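Local coordinates for prolyl-tRNA synthetase (Naegleria fowleri, PDB 6UYH), which probably catalyses the ATP-dependent attachment of proline to its cognate tRNA, and binds the inhibitor halofuginone together with an ATP analogue, at residues I187-V201 / W269-H283. Residues are numbered along the deposited sequence; the frame is centred on the assembly and turned at random. Where two conformers were deposited one is given.
With ANP (phosphoaminophosphonic acid-adenylate ester), chain C; HFG (7-bromo-6-chloro-3-{3-[(2R,3S)-3-hydroxypiperidin-2-yl]-2-oxopropyl}quinazolin-4(3H)-one), chain D.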
# COMPACT_ATOMS: atom_id res chain seq x y z
N ILE A 187 -1.87 20.75 -5.65
CA ILE A 187 -1.08 19.54 -5.45
C ILE A 187 0.40 19.89 -5.36
O ILE A 187 1.15 19.32 -4.56
CB ILE A 187 -1.35 18.50 -6.56
CG1 ILE A 187 -2.82 18.03 -6.53
CG2 ILE A 187 -0.41 17.29 -6.43
CD1 ILE A 187 -3.20 17.27 -5.26
N LEU A 188 0.85 20.84 -6.19
CA LEU A 188 2.25 21.26 -6.14
C LEU A 188 2.62 21.80 -4.76
O LEU A 188 3.71 21.53 -4.25
CB LEU A 188 2.53 22.31 -7.22
CG LEU A 188 4.02 22.61 -7.43
CD1 LEU A 188 4.72 21.44 -8.09
CD2 LEU A 188 4.21 23.90 -8.23
N GLU A 189 1.71 22.56 -4.15
CA GLU A 189 1.94 23.03 -2.78
C GLU A 189 1.99 21.86 -1.79
O GLU A 189 2.78 21.88 -0.85
CB GLU A 189 0.87 24.04 -2.39
CG GLU A 189 0.81 24.40 -0.91
CD GLU A 189 2.04 25.16 -0.41
OE1 GLU A 189 2.89 25.58 -1.22
OE2 GLU A 189 2.14 25.37 0.82
N LEU A 190 1.16 20.83 -2.00
CA LEU A 190 1.23 19.67 -1.12
C LEU A 190 2.57 18.96 -1.25
O LEU A 190 3.11 18.46 -0.26
CB LEU A 190 0.09 18.69 -1.39
CG LEU A 190 -1.31 19.10 -0.95
CD1 LEU A 190 -2.28 17.94 -1.18
CD2 LEU A 190 -1.32 19.52 0.53
N TYR A 191 3.12 18.89 -2.47
CA TYR A 191 4.45 18.31 -2.63
C TYR A 191 5.50 19.16 -1.92
O TYR A 191 6.42 18.62 -1.29
CB TYR A 191 4.79 18.17 -4.11
CG TYR A 191 3.99 17.12 -4.84
CD1 TYR A 191 3.31 16.12 -4.15
CD2 TYR A 191 3.93 17.13 -6.24
CE1 TYR A 191 2.59 15.16 -4.84
CE2 TYR A 191 3.22 16.19 -6.92
CZ TYR A 191 2.54 15.20 -6.23
OH TYR A 191 1.84 14.26 -6.94
N LYS A 192 5.38 20.49 -2.01
CA LYS A 192 6.28 21.34 -1.24
C LYS A 192 6.16 21.05 0.26
O LYS A 192 7.16 20.97 0.97
CB LYS A 192 5.98 22.82 -1.53
CG LYS A 192 6.71 23.84 -0.65
CD LYS A 192 5.83 24.24 0.53
CE LYS A 192 6.20 25.60 1.09
NZ LYS A 192 5.17 25.98 2.09
N ARG A 193 4.93 20.85 0.75
CA ARG A 193 4.75 20.57 2.17
C ARG A 193 5.33 19.21 2.57
O ARG A 193 5.87 19.07 3.67
CB ARG A 193 3.27 20.66 2.55
CG ARG A 193 2.70 22.06 2.36
CD ARG A 193 1.26 22.12 2.82
NE ARG A 193 1.16 21.79 4.24
CZ ARG A 193 0.06 21.33 4.82
NH1 ARG A 193 -1.05 21.15 4.11
NH2 ARG A 193 0.07 21.05 6.11
N VAL A 194 5.21 18.20 1.71
CA VAL A 194 5.85 16.91 2.01
C VAL A 194 7.35 17.11 2.21
O VAL A 194 7.92 16.70 3.22
CB VAL A 194 5.58 15.88 0.91
CG1 VAL A 194 6.47 14.62 1.13
CG2 VAL A 194 4.09 15.47 0.88
N TYR A 195 8.00 17.74 1.24
CA TYR A 195 9.45 17.92 1.35
C TYR A 195 9.81 18.78 2.56
O TYR A 195 10.67 18.40 3.36
CB TYR A 195 10.00 18.51 0.07
CG TYR A 195 10.29 17.47 -0.97
CD1 TYR A 195 9.45 17.29 -2.07
CD2 TYR A 195 11.39 16.63 -0.84
CE1 TYR A 195 9.73 16.32 -3.03
CE2 TYR A 195 11.67 15.66 -1.78
CZ TYR A 195 10.85 15.51 -2.87
OH TYR A 195 11.15 14.53 -3.80
N GLU A 196 9.14 19.92 2.73
CA GLU A 196 9.59 20.87 3.74
C GLU A 196 9.10 20.49 5.14
O GLU A 196 9.89 20.49 6.09
CB GLU A 196 9.15 22.29 3.37
CG GLU A 196 9.85 22.77 2.06
CD GLU A 196 9.99 24.27 1.94
OE1 GLU A 196 9.51 25.01 2.83
OE2 GLU A 196 10.58 24.72 0.94
N GLU A 197 7.83 20.13 5.28
CA GLU A 197 7.27 19.89 6.61
C GLU A 197 7.55 18.48 7.13
O GLU A 197 7.67 18.29 8.34
CB GLU A 197 5.76 20.14 6.61
CG GLU A 197 5.39 21.61 6.39
CD GLU A 197 3.88 21.85 6.24
OE1 GLU A 197 3.51 22.89 5.65
OE2 GLU A 197 3.07 21.02 6.71
N LEU A 198 7.68 17.48 6.26
CA LEU A 198 8.00 16.12 6.69
C LEU A 198 9.49 15.81 6.60
O LEU A 198 10.07 15.26 7.54
CB LEU A 198 7.22 15.09 5.87
CG LEU A 198 5.71 15.04 6.10
CD1 LEU A 198 5.09 13.91 5.29
CD2 LEU A 198 5.42 14.87 7.59
N LEU A 199 10.12 16.13 5.47
CA LEU A 199 11.50 15.74 5.18
C LEU A 199 12.53 16.82 5.44
O LEU A 199 13.73 16.55 5.31
CB LEU A 199 11.61 15.27 3.72
CG LEU A 199 10.58 14.20 3.31
CD1 LEU A 199 10.73 13.82 1.85
CD2 LEU A 199 10.67 12.96 4.21
N ALA A 200 12.09 18.04 5.80
CA ALA A 200 12.97 19.18 6.05
C ALA A 200 13.87 19.47 4.85
O ALA A 200 15.03 19.87 5.01
CB ALA A 200 13.79 18.99 7.33
N VAL A 201 13.35 19.28 3.64
CA VAL A 201 14.09 19.53 2.40
C VAL A 201 13.47 20.75 1.72
O VAL A 201 12.27 20.74 1.44
CB VAL A 201 14.07 18.32 1.46
CG1 VAL A 201 14.62 18.72 0.09
CG2 VAL A 201 14.88 17.16 2.04
N TRP A 269 -0.55 13.77 -11.51
CA TRP A 269 0.50 14.23 -10.62
C TRP A 269 1.06 13.03 -9.87
O TRP A 269 0.30 12.12 -9.53
CB TRP A 269 -0.01 15.31 -9.64
CG TRP A 269 -1.53 15.31 -9.39
CD1 TRP A 269 -2.49 15.95 -10.14
CD2 TRP A 269 -2.23 14.68 -8.29
NE1 TRP A 269 -3.75 15.74 -9.59
CE2 TRP A 269 -3.61 14.97 -8.46
CE3 TRP A 269 -1.83 13.91 -7.19
CZ2 TRP A 269 -4.59 14.50 -7.57
CZ3 TRP A 269 -2.81 13.44 -6.30
CH2 TRP A 269 -4.17 13.74 -6.50
N GLY A 270 2.36 13.02 -9.63
CA GLY A 270 2.98 11.89 -8.95
C GLY A 270 4.15 12.30 -8.09
O GLY A 270 4.87 13.26 -8.39
N LEU A 271 4.38 11.51 -7.04
CA LEU A 271 5.46 11.69 -6.07
C LEU A 271 5.92 10.28 -5.69
O LEU A 271 5.07 9.43 -5.43
CB LEU A 271 4.94 12.43 -4.83
CG LEU A 271 5.91 12.71 -3.68
CD1 LEU A 271 6.73 13.95 -3.99
CD2 LEU A 271 5.15 12.87 -2.36
N SER A 272 7.24 10.04 -5.65
CA SER A 272 7.76 8.67 -5.50
C SER A 272 8.70 8.54 -4.30
O SER A 272 9.03 9.51 -3.62
CB SER A 272 8.51 8.23 -6.75
OG SER A 272 9.82 8.79 -6.74
N THR A 273 9.20 7.31 -4.12
CA THR A 273 10.22 7.01 -3.12
C THR A 273 11.57 7.66 -3.43
O THR A 273 12.49 7.53 -2.62
CB THR A 273 10.37 5.48 -2.97
OG1 THR A 273 10.32 4.83 -4.25
CG2 THR A 273 9.23 4.94 -2.07
N ARG A 274 11.69 8.37 -4.55
CA ARG A 274 12.81 9.29 -4.74
C ARG A 274 12.94 10.25 -3.56
O ARG A 274 14.06 10.63 -3.19
CB ARG A 274 12.62 10.05 -6.07
CG ARG A 274 13.52 11.26 -6.24
CD ARG A 274 13.37 11.84 -7.65
NE ARG A 274 13.84 10.90 -8.67
CZ ARG A 274 13.88 11.18 -9.96
NH1 ARG A 274 13.51 12.38 -10.39
NH2 ARG A 274 14.31 10.25 -10.81
N THR A 275 11.81 10.63 -2.96
CA THR A 275 11.81 11.48 -1.77
C THR A 275 12.79 11.00 -0.71
O THR A 275 13.48 11.82 -0.09
CB THR A 275 10.40 11.52 -1.16
OG1 THR A 275 9.90 10.18 -1.02
CG2 THR A 275 9.46 12.32 -2.03
N LEU A 276 12.84 9.69 -0.48
CA LEU A 276 13.73 9.15 0.55
C LEU A 276 15.19 9.39 0.19
O LEU A 276 16.01 9.69 1.07
CB LEU A 276 13.48 7.65 0.74
CG LEU A 276 12.38 7.25 1.73
CD1 LEU A 276 11.03 7.77 1.29
CD2 LEU A 276 12.33 5.74 1.86
N GLY A 277 15.54 9.24 -1.09
CA GLY A 277 16.91 9.49 -1.51
C GLY A 277 17.32 10.93 -1.32
O GLY A 277 18.42 11.22 -0.85
N VAL A 278 16.43 11.86 -1.69
CA VAL A 278 16.72 13.28 -1.49
C VAL A 278 16.95 13.56 -0.01
O VAL A 278 17.93 14.21 0.37
CB VAL A 278 15.57 14.14 -2.05
CG1 VAL A 278 15.83 15.61 -1.75
CG2 VAL A 278 15.47 13.93 -3.56
N MET A 279 16.05 13.05 0.83
CA MET A 279 16.16 13.24 2.28
C MET A 279 17.53 12.81 2.79
O MET A 279 18.19 13.54 3.55
CB MET A 279 15.05 12.43 2.97
CG MET A 279 15.02 12.60 4.50
SD MET A 279 13.94 11.34 5.24
CE MET A 279 14.91 9.84 5.04
N ILE A 280 17.99 11.64 2.36
CA ILE A 280 19.26 11.10 2.83
C ILE A 280 20.44 11.90 2.27
O ILE A 280 21.37 12.25 3.00
CB ILE A 280 19.36 9.61 2.48
CG1 ILE A 280 18.25 8.83 3.20
CG2 ILE A 280 20.76 9.09 2.79
CD1 ILE A 280 18.15 7.38 2.75
N MET A 281 20.43 12.19 0.96
CA MET A 281 21.54 12.93 0.38
C MET A 281 21.65 14.34 0.96
O MET A 281 22.76 14.87 1.07
CB MET A 281 21.40 13.02 -1.15
CG MET A 281 21.66 11.69 -1.85
SD MET A 281 21.43 11.86 -3.64
CE MET A 281 21.87 10.20 -4.16
N VAL A 282 20.52 14.96 1.31
CA VAL A 282 20.56 16.31 1.86
C VAL A 282 21.07 16.28 3.30
O VAL A 282 21.98 17.03 3.67
CB VAL A 282 19.18 16.99 1.75
CG1 VAL A 282 19.18 18.31 2.53
CG2 VAL A 282 18.82 17.24 0.28
N HIS A 283 20.51 15.39 4.14
CA HIS A 283 20.72 15.48 5.59
C HIS A 283 21.76 14.52 6.16
O HIS A 283 22.25 14.77 7.27
CB HIS A 283 19.41 15.22 6.34
CG HIS A 283 18.33 16.22 6.06
ND1 HIS A 283 18.51 17.57 6.20
CD2 HIS A 283 17.05 16.04 5.68
CE1 HIS A 283 17.38 18.19 5.90
NE2 HIS A 283 16.48 17.28 5.58
PG ANP C . 13.11 11.57 -14.66
O1G ANP C . 13.90 12.48 -15.47
O2G ANP C . 13.20 10.12 -15.31
O3G ANP C . 13.74 11.61 -13.21
PB ANP C . 10.18 11.42 -15.26
O1B ANP C . 9.61 12.33 -16.24
O2B ANP C . 10.50 10.06 -15.94
N3B ANP C . 11.54 12.02 -14.55
PA ANP C . 7.61 11.07 -13.99
O1A ANP C . 6.94 12.36 -14.29
O2A ANP C . 7.15 10.01 -14.93
O3A ANP C . 9.19 11.17 -14.09
O5' ANP C . 7.41 10.52 -12.49
C5' ANP C . 6.85 11.21 -11.35
C4' ANP C . 7.95 11.36 -10.33
O4' ANP C . 8.47 10.05 -9.99
C3' ANP C . 9.15 12.13 -10.85
O3' ANP C . 8.95 13.53 -10.69
C2' ANP C . 10.29 11.60 -9.97
O2' ANP C . 10.41 12.38 -8.79
C1' ANP C . 9.85 10.15 -9.68
N9 ANP C . 10.57 9.15 -10.46
C8 ANP C . 10.66 9.07 -11.82
N7 ANP C . 11.37 8.06 -12.25
C5 ANP C . 11.78 7.42 -11.09
C6 ANP C . 12.56 6.28 -10.86
N6 ANP C . 13.05 5.50 -11.82
N1 ANP C . 12.80 5.93 -9.57
C2 ANP C . 12.26 6.67 -8.60
N3 ANP C . 11.49 7.76 -8.69
C4 ANP C . 11.29 8.09 -9.97
O4' HFG D . 4.40 9.11 -16.07
C21 HFG D . 4.45 10.15 -16.68
C3' HFG D . 3.41 11.24 -16.49
C2' HFG D . 2.72 11.26 -15.12
N1' HFG D . 1.86 10.08 -14.90
C6' HFG D . 1.09 10.18 -13.66
C5' HFG D . 1.97 10.33 -12.45
C4' HFG D . 2.94 11.50 -12.64
C39 HFG D . 3.69 11.39 -13.95
O7' HFG D . 4.52 12.54 -14.13
C1' HFG D . 5.55 10.42 -17.71
N3 HFG D . 6.15 9.19 -18.21
C4 HFG D . 5.36 8.37 -19.02
O11 HFG D . 4.24 8.70 -19.34
C10 HFG D . 6.01 7.11 -19.39
C5 HFG D . 5.35 6.19 -20.21
C2 HFG D . 7.41 8.82 -17.82
N1 HFG D . 8.00 7.72 -18.10
C9 HFG D . 7.29 6.82 -18.90
C8 HFG D . 7.88 5.59 -19.18
C7 HFG D . 7.19 4.68 -19.98
BR1 HFG D . 7.98 2.98 -20.26
C6 HFG D . 5.96 4.99 -20.51
CL1 HFG D . 5.16 3.91 -21.61
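Ile187 points its side chain onto one face of the Trp269 indole, roughly perpendicular to it: its CD1 stands 3.7 Å from the centroid of the six-membered ring, 6° off the normal, a CH-pi contact. With CG1 beside the backbone N and CG2 anti to it (chi1 -64°), both branches of the isoleucine reach the same ring system. One turn on, Tyr191 and Leu271 lie alongside each other, pointing opposite ways; Leu271 CD1 sits over the rim of one face of the phenol, and Leu271 CB comes within 3.6 Å of Tyr191 CE1. The phenol oxygen passes close to the backbone of Gly270 but is hydrogen-bonded to Gln168. Val194 CG1 meets Leu271 CD2 tip to tip. The Tyr195 side chain runs across that of Thr275, its OH 3.3 Å from Thr275 CG2 and hydrogen-bonded to Gly236 O. Farther along, Leu199 CD2 touches Met279 SD, and Val201 CG1 packs on Val278 CG1 at 3.8 Å. His283 NE2 donates to Leu199 O (2.9 Å, 139°), the acceptor lying in the imidazole plane. Helix 177-198 thus backs strand 261-272 and helix 274-283 of the class II synthetase core. The contact is largely apolar and buried, both tyrosine hydroxyls finding partners outside it, whereas Gly270 borders halofuginone and Ser272, its side chain directed away from helix 177-198, donates through OG to the adenine N3 of AMPPNP (2.8 Å).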